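Local coordinates for protein 6-phospho-beta-glucosidase (Thermotoga maritima, PDB 1UP7) that hydrolyses cellobiose 6'-phosphate to glucose 6-phosphate and glucose, using NAD+ and a manganese ion as cofactors, at residues Arg4-Ile8 with Phe67-Asp73; Phe79-Pro83 with Ile121-Val126. All coordinates share one frame; numbering follows the deposited sequence.

Both contacts belong to the NAD-binding Rossmann-like part of the enzyme, and their centres lie about 12 Å apart. Contact 1 sets strand 4-8 against helix 67-71; contact 2 sets the end of the neighbouring strand 76-79 and the loop that follows against helix 109-131. They meet at Ile8, whose O lies 2.9 Å from Gln80 N, a probable hydrogen bond, and at the stacked rings of Phe67 and Tyr125, where Phe67 CE2 comes 3.3 Å from Tyr125 CG. Contact 2 touches the cofactor directly, and in contact 1 the side chain of Ile8 comes within about 4 Å of NAD; the side chain of Pro83 is about 11 Å from the bound glucose 6-phosphate.

Contact 1 (Arg4-Ile8 with Phe67-Asp73); sequences RIAVI and FEGAVVD
Strand 4-8 and the short helix 67-71 run roughly antiparallel, at 150° with axes 8.3 Å apart, and the CA atoms lie nearest each other in the pairs Arg4 and Asp73, Ala6 and Ala70, Ile8 and Phe67. Arg4 reaches across to the carbonyls of Gly69 and Ala70: with CG anti to its N (chi1 174°) and a bend at chi3, the chain brings NH1 to both, near the guanidinium edge. NH1 donates to Gly69 O at 3.1 Å and to Ala70 O at 3.2 Å, both bonds bent; toward Ala70 O it stands well above the carbonyl plane (61° out of it), whereas toward Gly69 O it is only slightly tilted. Asp73 CB lies over one face of the guanidinium, and NE makes a salt bridge to Glu33. A water accepts from Arg4 N and donates to Asp73 O. Ala6 presses its methyl close to the backbone, CB to Ala70 O 3.3 Å. At the far end Ile8 and Phe67 cross at about a right angle: CG2 meets the ring edge in plane, while CG1 touches CE2 obliquely at 3.7 Å. Ile8 CD1 packs on Ala70 CB. Val71 CG1, 4.0 Å from Ile8 CD1, also sits over one face of the Phe67 ring. The strand lies inside the parallel sheet, between strands 33-37 and 76-79; the short helix covers one side, with helix 109-131 alongside.

Contact 2 (Phe79-Pro83 with Ile121-Val126); sequences FQFRP and IVEEYV. With NAD (nicotinamide-adenine-dinucleotide), chain I.
Phe81 and Tyr125 form an offset edge-to-face pair, the Tyr125 edge turned toward the Phe81 face with planes at 84° and centroids 5.3 Å apart. Phe81 CG lies between the backbone N and the carbonyl carbon (chi1 56°), which turns the ring toward the helix. Ile121 runs alongside it, pointing the other way, and brings CG2 to 3.5 Å from Phe81 CE2. Beyond the pair, Tyr125 OH donates to N1A of the NAD adenine at 2.7 Å, a bond in the plane of the tyrosine ring, and Ile121 CG2 lies against N6A. Phe81 CB packs against the adenine, 3.3 Å from NAD C4A, so loop and helix together hold this end of the cofactor. Phe79 brings its CZ to 3.6 Å from Tyr125 CB, with Phe81 CE1 over one of its faces. Pro83 CB meets Ile121 CD1 at 3.7 Å. Arg82 turns away from the helix to the diphosphate: NE donates to O3 and O1A, NH2 to O1N at 2.8 Å and weakly to O3, and C3D of the nicotinamide ribose lies over the centre of the guanidinium. NH1 makes a salt bridge to Glu105. Segment 79-83 is the end of strand 76-79 and the loop leading to helix 85-94. Ile8 of strand 4-8 touches Phe79, Phe81 and Tyr125; strand 136-139 packs on Phe79 and Val126, and helix 144-155 on Val122.

Contact 1 (Arg4-Ile8 with Phe67-Asp73)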
ATOM      1  N   ARG A   4     -13.214  -1.945 -38.220  1.00 20.91           N
ATOM      2  CA  ARG A   4     -12.033  -2.398 -38.934  1.00 20.32           C
ATOM      3  C   ARG A   4     -10.972  -2.946 -37.983  1.00 18.86           C
ATOM      4  O   ARG A   4     -10.681  -2.337 -36.962  1.00 18.50           O
ATOM      5  CB  ARG A   4     -11.453  -1.255 -39.776  1.00 20.42           C
ATOM      6  CG  ARG A   4     -10.134  -1.652 -40.423  1.00 22.76           C
ATOM      7  CD  ARG A   4      -9.241  -0.516 -40.774  1.00 24.07           C
ATOM      8  NE  ARG A   4      -9.522  -0.020 -42.118  1.00 25.48           N
ATOM      9  CZ  ARG A   4      -8.704   0.799 -42.802  1.00 27.57           C
ATOM     10  NH1 ARG A   4      -7.536   1.221 -42.251  1.00 25.52           N
ATOM     11  NH2 ARG A   4      -9.065   1.202 -44.026  1.00 23.20           N
ATOM     12  N   ILE A   5     -10.402  -4.093 -38.334  1.00 18.15           N
ATOM     13  CA  ILE A   5      -9.286  -4.682 -37.577  1.00 17.47           C
ATOM     14  C   ILE A   5      -7.984  -4.594 -38.385  1.00 17.50           C
ATOM     15  O   ILE A   5      -7.933  -5.062 -39.521  1.00 17.54           O
ATOM     16  CB  ILE A   5      -9.568  -6.169 -37.228  1.00 17.31           C
ATOM     17  CG1 ILE A   5     -10.895  -6.366 -36.470  1.00 16.48           C
ATOM     18  CG2 ILE A   5      -8.385  -6.805 -36.476  1.00 15.67           C
ATOM     19  CD1 ILE A   5     -11.246  -7.862 -36.335  1.00 15.17           C
ATOM     20  N   ALA A   6      -6.942  -4.003 -37.804  1.00 17.20           N
ATOM     21  CA  ALA A   6      -5.619  -4.028 -38.431  1.00 17.33           C
ATOM     22  C   ALA A   6      -4.763  -5.169 -37.876  1.00 17.30           C
ATOM     23  O   ALA A   6      -4.796  -5.470 -36.675  1.00 17.43           O
ATOM     24  CB  ALA A   6      -4.878  -2.676 -38.273  1.00 16.61           C
ATOM     25  N   VAL A   7      -4.022  -5.813 -38.773  1.00 16.83           N
ATOM     26  CA  VAL A   7      -3.130  -6.899 -38.416  1.00 16.43           C
ATOM     27  C   VAL A   7      -1.700  -6.534 -38.843  1.00 16.83           C
ATOM     28  O   VAL A   7      -1.412  -6.406 -40.050  1.00 16.50           O
ATOM     29  CB  VAL A   7      -3.546  -8.257 -39.065  1.00 15.84           C
ATOM     30  CG1 VAL A   7      -2.534  -9.362 -38.697  1.00 14.47           C
ATOM     31  CG2 VAL A   7      -4.936  -8.658 -38.690  1.00 14.38           C
ATOM     32  N   ILE A   8      -0.819  -6.361 -37.856  1.00 16.39           N
ATOM     33  CA  ILE A   8       0.547  -5.893 -38.100  1.00 15.93           C
ATOM     34  C   ILE A   8       1.486  -7.114 -38.018  1.00 16.52           C
ATOM     35  O   ILE A   8       1.649  -7.733 -36.961  1.00 16.03           O
ATOM     36  CB  ILE A   8       0.938  -4.766 -37.096  1.00 15.24           C
ATOM     37  CG1 ILE A   8      -0.205  -3.755 -36.926  1.00 15.09           C
ATOM     38  CG2 ILE A   8       2.208  -4.060 -37.512  1.00 14.08           C
ATOM     39  CD1 ILE A   8      -0.686  -3.068 -38.188  1.00 12.86           C
ATOM     40  N   PHE A  67       2.176   1.180 -42.152  1.00 17.47           N
ATOM     41  CA  PHE A  67       1.587   0.988 -40.845  1.00 17.84           C
ATOM     42  C   PHE A  67       0.429   1.970 -40.626  1.00 18.11           C
ATOM     43  O   PHE A  67      -0.653   1.568 -40.188  1.00 17.73           O
ATOM     44  CB  PHE A  67       2.664   1.131 -39.754  1.00 17.28           C
ATOM     45  CG  PHE A  67       2.128   0.933 -38.382  1.00 17.72           C
ATOM     46  CD1 PHE A  67       1.569   1.997 -37.691  1.00 15.29           C
ATOM     47  CD2 PHE A  67       2.129  -0.325 -37.792  1.00 15.46           C
ATOM     48  CE1 PHE A  67       1.029   1.806 -36.424  1.00 15.87           C
ATOM     49  CE2 PHE A  67       1.597  -0.497 -36.519  1.00 16.17           C
ATOM     50  CZ  PHE A  67       1.045   0.582 -35.845  1.00 14.37           C
ATOM     51  N   GLU A  68       0.672   3.247 -40.924  1.00 18.50           N
ATOM     52  CA  GLU A  68      -0.306   4.299 -40.658  1.00 19.44           C
ATOM     53  C   GLU A  68      -1.623   4.007 -41.392  1.00 18.53           C
ATOM     54  O   GLU A  68      -2.704   4.112 -40.832  1.00 18.01           O
ATOM     55  CB  GLU A  68       0.255   5.670 -41.057  1.00 20.02           C
ATOM     56  CG  GLU A  68      -0.680   6.811 -40.652  1.00 24.75           C
ATOM     57  CD  GLU A  68       0.048   8.144 -40.381  1.00 31.22           C
ATOM     58  OE1 GLU A  68       1.216   8.108 -39.866  1.00 31.82           O
ATOM     59  OE2 GLU A  68      -0.568   9.224 -40.681  1.00 31.85           O
ATOM     60  N   GLY A  69      -1.498   3.608 -42.655  1.00 18.32           N
ATOM     61  CA  GLY A  69      -2.637   3.254 -43.483  1.00 17.94           C
ATOM     62  C   GLY A  69      -3.435   2.070 -42.942  1.00 17.91           C
ATOM     63  O   GLY A  69      -4.638   1.972 -43.166  1.00 17.63           O
ATOM     64  N   ALA A  70      -2.766   1.180 -42.217  1.00 17.41           N
ATOM     65  CA  ALA A  70      -3.440   0.045 -41.643  1.00 17.33           C
ATOM     66  C   ALA A  70      -4.257   0.428 -40.400  1.00 17.40           C
ATOM     67  O   ALA A  70      -5.393  -0.034 -40.265  1.00 17.03           O
ATOM     68  CB  ALA A  70      -2.441  -1.108 -41.373  1.00 16.11           C
ATOM     69  N   VAL A  71      -3.707   1.298 -39.550  1.00 17.36           N
ATOM     70  CA  VAL A  71      -4.265   1.562 -38.230  1.00 17.66           C
ATOM     71  C   VAL A  71      -5.184   2.776 -38.156  1.00 18.47           C
ATOM     72  O   VAL A  71      -5.944   2.914 -37.194  1.00 18.74           O
ATOM     73  CB  VAL A  71      -3.151   1.699 -37.179  1.00 17.79           C
ATOM     74  CG1 VAL A  71      -2.295   0.446 -37.150  1.00 16.86           C
ATOM     75  CG2 VAL A  71      -2.306   2.985 -37.424  1.00 16.32           C
ATOM     76  N   VAL A  72      -5.150   3.626 -39.182  1.00 19.25           N
ATOM     77  CA  VAL A  72      -5.822   4.930 -39.159  1.00 19.77           C
ATOM     78  C   VAL A  72      -7.311   4.860 -38.787  1.00 20.79           C
ATOM     79  O   VAL A  72      -7.792   5.683 -37.968  1.00 21.78           O
ATOM     80  CB  VAL A  72      -5.572   5.739 -40.490  1.00 20.21           C
ATOM     81  CG1 VAL A  72      -6.246   5.074 -41.722  1.00 18.30           C
ATOM     82  CG2 VAL A  72      -6.017   7.195 -40.349  1.00 19.78           C
ATOM     83  N   ASP A  73      -8.044   3.909 -39.366  1.00 20.83           N
ATOM     84  CA  ASP A  73      -9.474   3.785 -39.054  1.00 21.42           C
ATOM     85  C   ASP A  73      -9.808   2.493 -38.292  1.00 20.79           C
ATOM     86  O   ASP A  73     -10.954   2.020 -38.309  1.00 20.52           O
ATOM     87  CB  ASP A  73     -10.316   3.867 -40.327  1.00 22.63           C
ATOM     88  CG  ASP A  73     -10.263   5.240 -40.970  1.00 26.39           C
ATOM     89  OD1 ASP A  73     -10.388   6.261 -40.228  1.00 29.69           O
ATOM     90  OD2 ASP A  73     -10.087   5.386 -42.209  1.00 29.26           O
TER
HETATM   91  O   HOH W   1     -13.062   0.516 -37.367  1.00 35.71           O

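Contact 2 (Phe79-Pro83 with Ile121-Val126)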
ATOM      1  N   PHE A  79      -0.793  -6.721 -32.875  1.00 17.60           N
ATOM      2  CA  PHE A  79       0.661  -6.822 -33.038  1.00 17.40           C
ATOM      3  C   PHE A  79       1.050  -8.281 -33.082  1.00 17.85           C
ATOM      4  O   PHE A  79       0.909  -9.000 -32.082  1.00 18.19           O
ATOM      5  CB  PHE A  79       1.416  -6.176 -31.866  1.00 17.05           C
ATOM      6  CG  PHE A  79       1.485  -4.691 -31.926  1.00 15.96           C
ATOM      7  CD1 PHE A  79       0.808  -3.971 -32.930  1.00 13.30           C
ATOM      8  CD2 PHE A  79       2.205  -3.994 -30.963  1.00 14.85           C
ATOM      9  CE1 PHE A  79       0.856  -2.580 -32.966  1.00 13.77           C
ATOM     10  CE2 PHE A  79       2.285  -2.588 -31.000  1.00 13.66           C
ATOM     11  CZ  PHE A  79       1.606  -1.886 -32.007  1.00 14.08           C
ATOM     12  N   GLN A  80       1.595  -8.701 -34.213  1.00 17.85           N
ATOM     13  CA  GLN A  80       1.911 -10.105 -34.439  1.00 17.95           C
ATOM     14  C   GLN A  80       3.179 -10.209 -35.316  1.00 17.86           C
ATOM     15  O   GLN A  80       3.425 -11.193 -36.015  1.00 18.15           O
ATOM     16  CB  GLN A  80       0.649 -10.759 -35.013  1.00 17.99           C
ATOM     17  CG  GLN A  80       0.815 -11.530 -36.222  1.00 20.34           C
ATOM     18  CD  GLN A  80      -0.484 -11.882 -36.920  1.00 18.96           C
ATOM     19  OE1 GLN A  80      -1.518 -12.025 -36.297  1.00 21.25           O
ATOM     20  NE2 GLN A  80      -0.397 -12.111 -38.219  1.00 16.67           N
ATOM     21  N   PHE A  81       3.996  -9.175 -35.240  1.00 17.46           N
ATOM     22  CA  PHE A  81       5.280  -9.101 -35.953  1.00 17.35           C
ATOM     23  C   PHE A  81       6.456  -9.537 -35.076  1.00 17.25           C
ATOM     24  O   PHE A  81       6.414  -9.434 -33.866  1.00 17.56           O
ATOM     25  CB  PHE A  81       5.533  -7.673 -36.488  1.00 16.31           C
ATOM     26  CG  PHE A  81       5.481  -6.611 -35.436  1.00 15.27           C
ATOM     27  CD1 PHE A  81       4.266  -6.038 -35.067  1.00 12.45           C
ATOM     28  CD2 PHE A  81       6.655  -6.187 -34.794  1.00 15.30           C
ATOM     29  CE1 PHE A  81       4.219  -5.044 -34.083  1.00 13.54           C
ATOM     30  CE2 PHE A  81       6.615  -5.205 -33.805  1.00 13.68           C
ATOM     31  CZ  PHE A  81       5.390  -4.642 -33.441  1.00 14.25           C
ATOM     32  N   ARG A  82       7.504 -10.030 -35.701  1.00 17.34           N
ATOM     33  CA  ARG A  82       8.702 -10.414 -34.982  1.00 17.23           C
ATOM     34  C   ARG A  82       9.819  -9.429 -35.311  1.00 17.20           C
ATOM     35  O   ARG A  82      10.376  -9.487 -36.396  1.00 17.36           O
ATOM     36  CB  ARG A  82       9.115 -11.827 -35.384  1.00 17.07           C
ATOM     37  CG  ARG A  82      10.251 -12.442 -34.564  1.00 17.14           C
ATOM     38  CD  ARG A  82      10.709 -13.796 -35.105  1.00 16.95           C
ATOM     39  NE  ARG A  82       9.660 -14.803 -35.022  1.00 18.00           N
ATOM     40  CZ  ARG A  82       9.346 -15.465 -33.906  1.00 18.70           C
ATOM     41  NH1 ARG A  82      10.016 -15.236 -32.766  1.00 18.82           N
ATOM     42  NH2 ARG A  82       8.371 -16.352 -33.933  1.00 15.79           N
ATOM     43  N   PRO A  83      10.151  -8.527 -34.393  1.00 16.78           N
ATOM     44  CA  PRO A  83      11.279  -7.620 -34.612  1.00 17.19           C
ATOM     45  C   PRO A  83      12.567  -8.416 -34.869  1.00 17.86           C
ATOM     46  O   PRO A  83      12.910  -9.312 -34.094  1.00 18.44           O
ATOM     47  CB  PRO A  83      11.355  -6.809 -33.306  1.00 17.29           C
ATOM     48  CG  PRO A  83       9.952  -6.952 -32.670  1.00 16.41           C
ATOM     49  CD  PRO A  83       9.497  -8.305 -33.096  1.00 16.12           C
ATOM     50  N   ILE A 121      10.400  -0.294 -32.082  1.00 18.09           N
ATOM     51  CA  ILE A 121       9.318  -0.526 -33.019  1.00 17.85           C
ATOM     52  C   ILE A 121       7.968  -0.323 -32.345  1.00 18.01           C
ATOM     53  O   ILE A 121       7.119   0.375 -32.924  1.00 17.68           O
ATOM     54  CB  ILE A 121       9.470  -1.913 -33.701  1.00 18.05           C
ATOM     55  CG1 ILE A 121      10.718  -1.937 -34.597  1.00 17.83           C
ATOM     56  CG2 ILE A 121       8.273  -2.236 -34.570  1.00 18.50           C
ATOM     57  CD1 ILE A 121      11.297  -3.396 -34.849  1.00 16.35           C
ATOM     58  N   VAL A 122       7.770  -0.853 -31.123  1.00 18.04           N
ATOM     59  CA  VAL A 122       6.491  -0.625 -30.462  1.00 18.82           C
ATOM     60  C   VAL A 122       6.290   0.853 -30.069  1.00 19.56           C
ATOM     61  O   VAL A 122       5.161   1.359 -30.138  1.00 19.76           O
ATOM     62  CB  VAL A 122       6.123  -1.639 -29.314  1.00 19.45           C
ATOM     63  CG1 VAL A 122       6.735  -3.026 -29.529  1.00 17.39           C
ATOM     64  CG2 VAL A 122       6.410  -1.093 -27.987  1.00 19.79           C
ATOM     65  N   GLU A 123       7.384   1.549 -29.729  1.00 19.58           N
ATOM     66  CA  GLU A 123       7.320   2.952 -29.381  1.00 20.49           C
ATOM     67  C   GLU A 123       6.745   3.749 -30.536  1.00 20.18           C
ATOM     68  O   GLU A 123       5.814   4.547 -30.362  1.00 20.14           O
ATOM     69  CB  GLU A 123       8.713   3.500 -29.022  1.00 21.22           C
ATOM     70  CG  GLU A 123       8.744   4.064 -27.626  1.00 24.86           C
ATOM     71  CD  GLU A 123      10.089   4.591 -27.201  1.00 29.52           C
ATOM     72  OE1 GLU A 123      11.123   4.027 -27.631  1.00 28.39           O
ATOM     73  OE2 GLU A 123      10.083   5.592 -26.424  1.00 32.91           O
ATOM     74  N   GLU A 124       7.283   3.499 -31.724  1.00 19.68           N
ATOM     75  CA  GLU A 124       6.853   4.184 -32.939  1.00 19.58           C
ATOM     76  C   GLU A 124       5.403   3.832 -33.276  1.00 18.74           C
ATOM     77  O   GLU A 124       4.579   4.726 -33.544  1.00 18.55           O
ATOM     78  CB  GLU A 124       7.808   3.821 -34.098  1.00 19.88           C
ATOM     79  CG  GLU A 124       7.827   4.829 -35.251  1.00 26.39           C
ATOM     80  CD  GLU A 124       8.216   4.177 -36.596  1.00 33.30           C
ATOM     81  OE1 GLU A 124       9.453   4.106 -36.936  1.00 35.19           O
ATOM     82  OE2 GLU A 124       7.284   3.723 -37.320  1.00 34.63           O
ATOM     83  N   TYR A 125       5.089   2.538 -33.223  1.00 18.09           N
ATOM     84  CA  TYR A 125       3.762   2.044 -33.551  1.00 17.66           C
ATOM     85  C   TYR A 125       2.672   2.538 -32.579  1.00 18.04           C
ATOM     86  O   TYR A 125       1.618   2.994 -33.040  1.00 18.25           O
ATOM     87  CB  TYR A 125       3.785   0.504 -33.665  1.00 17.47           C
ATOM     88  CG  TYR A 125       4.440  -0.067 -34.932  1.00 15.41           C
ATOM     89  CD1 TYR A 125       4.836   0.770 -36.010  1.00 14.50           C
ATOM     90  CD2 TYR A 125       4.631  -1.450 -35.062  1.00 14.94           C
ATOM     91  CE1 TYR A 125       5.398   0.240 -37.184  1.00 11.72           C
ATOM     92  CE2 TYR A 125       5.183  -2.004 -36.221  1.00 13.22           C
ATOM     93  CZ  TYR A 125       5.578  -1.154 -37.271  1.00 14.80           C
ATOM     94  OH  TYR A 125       6.123  -1.729 -38.388  1.00 12.21           O
ATOM     95  N   VAL A 126       2.920   2.474 -31.264  1.00 18.09           N
ATOM     96  CA  VAL A 126       1.952   2.944 -30.276  1.00 17.94           C
ATOM     97  C   VAL A 126       1.759   4.457 -30.448  1.00 18.81           C
ATOM     98  O   VAL A 126       0.638   4.961 -30.370  1.00 18.85           O
ATOM     99  CB  VAL A 126       2.401   2.598 -28.825  1.00 18.07           C
ATOM    100  CG1 VAL A 126       1.636   3.438 -27.801  1.00 15.22           C
ATOM    101  CG2 VAL A 126       2.301   1.053 -28.574  1.00 15.63           C
TER
HETATM  102  PA  NAD I1416       7.386 -14.303 -37.979  1.00 39.58           P
HETATM  103  O1A NAD I1416       8.855 -14.352 -38.117  1.00 39.58           O
HETATM  104  O2A NAD I1416       6.590 -15.075 -39.053  1.00 42.49           O
HETATM  105  O5B NAD I1416       7.029 -12.723 -38.030  1.00 36.88           O
HETATM  106  C5B NAD I1416       5.735 -12.312 -38.387  1.00 31.06           C
HETATM  107  C4B NAD I1416       5.801 -11.231 -39.458  1.00 27.54           C
HETATM  108  O4B NAD I1416       6.267 -10.004 -38.901  1.00 29.02           O
HETATM  109  C3B NAD I1416       6.717 -11.541 -40.636  1.00 26.05           C
HETATM  110  O3B NAD I1416       5.915 -11.605 -41.806  1.00 21.96           O
HETATM  111  C2B NAD I1416       7.690 -10.361 -40.694  1.00 25.76           C
HETATM  112  O2B NAD I1416       7.961  -9.953 -42.019  1.00 23.91           O
HETATM  113  C1B NAD I1416       6.883  -9.292 -39.979  1.00 26.16           C
HETATM  114  N9A NAD I1416       7.661  -8.189 -39.423  1.00 26.81           N
HETATM  115  C8A NAD I1416       8.931  -8.185 -38.877  1.00 24.99           C
HETATM  116  N7A NAD I1416       9.171  -6.918 -38.471  1.00 27.63           N
HETATM  117  C5A NAD I1416       8.093  -6.144 -38.690  1.00 25.50           C
HETATM  118  C6A NAD I1416       7.813  -4.799 -38.482  1.00 27.10           C
HETATM  119  N6A NAD I1416       8.702  -3.976 -37.936  1.00 24.93           N
HETATM  120  N1A NAD I1416       6.572  -4.300 -38.860  1.00 26.83           N
HETATM  121  C2A NAD I1416       5.634  -5.127 -39.454  1.00 25.65           C
HETATM  122  N3A NAD I1416       5.935  -6.448 -39.681  1.00 25.38           N
HETATM  123  C4A NAD I1416       7.139  -6.936 -39.307  1.00 26.29           C
HETATM  124  O3  NAD I1416       7.068 -14.875 -36.509  1.00 39.74           O
HETATM  125  PN  NAD I1416       5.699 -15.485 -35.944  1.00 36.98           P
HETATM  126  O1N NAD I1416       6.077 -16.864 -35.543  1.00 41.41           O
HETATM  127  O2N NAD I1416       4.558 -15.266 -36.807  1.00 39.33           O
HETATM  128  O5D NAD I1416       5.385 -14.600 -34.650  1.00 39.15           O
HETATM  129  C5D NAD I1416       5.425 -13.185 -34.612  1.00 36.12           C
HETATM  130  C4D NAD I1416       5.516 -12.752 -33.141  1.00 37.30           C
HETATM  131  O4D NAD I1416       4.394 -13.177 -32.368  1.00 36.78           O
HETATM  132  C3D NAD I1416       6.734 -13.341 -32.445  1.00 35.07           C
HETATM  133  O3D NAD I1416       7.238 -12.317 -31.641  1.00 35.30           O
HETATM  134  C2D NAD I1416       6.185 -14.482 -31.595  1.00 35.83           C
HETATM  135  O2D NAD I1416       6.929 -14.771 -30.423  1.00 33.84           O
HETATM  136  C1D NAD I1416       4.757 -14.075 -31.313  1.00 37.91           C
HETATM  137  N1N NAD I1416       3.857 -15.215 -31.507  1.00 43.50           N
HETATM  138  C2N NAD I1416       2.798 -14.983 -32.356  1.00 44.47           C
HETATM  139  C3N NAD I1416       1.873 -15.959 -32.631  1.00 47.55           C
HETATM  140  C7N NAD I1416       0.748 -15.640 -33.588  1.00 50.35           C
HETATM  141  O7N NAD I1416      -0.596 -16.005 -33.335  1.00 51.89           O
HETATM  142  N7N NAD I1416       1.050 -14.973 -34.712  1.00 52.29           N
HETATM  143  C4N NAD I1416       2.046 -17.202 -32.015  1.00 49.80           C
HETATM  144  C5N NAD I1416       3.118 -17.457 -31.137  1.00 47.38           C
HETATM  145  C6N NAD I1416       4.033 -16.435 -30.888  1.00 46.00           C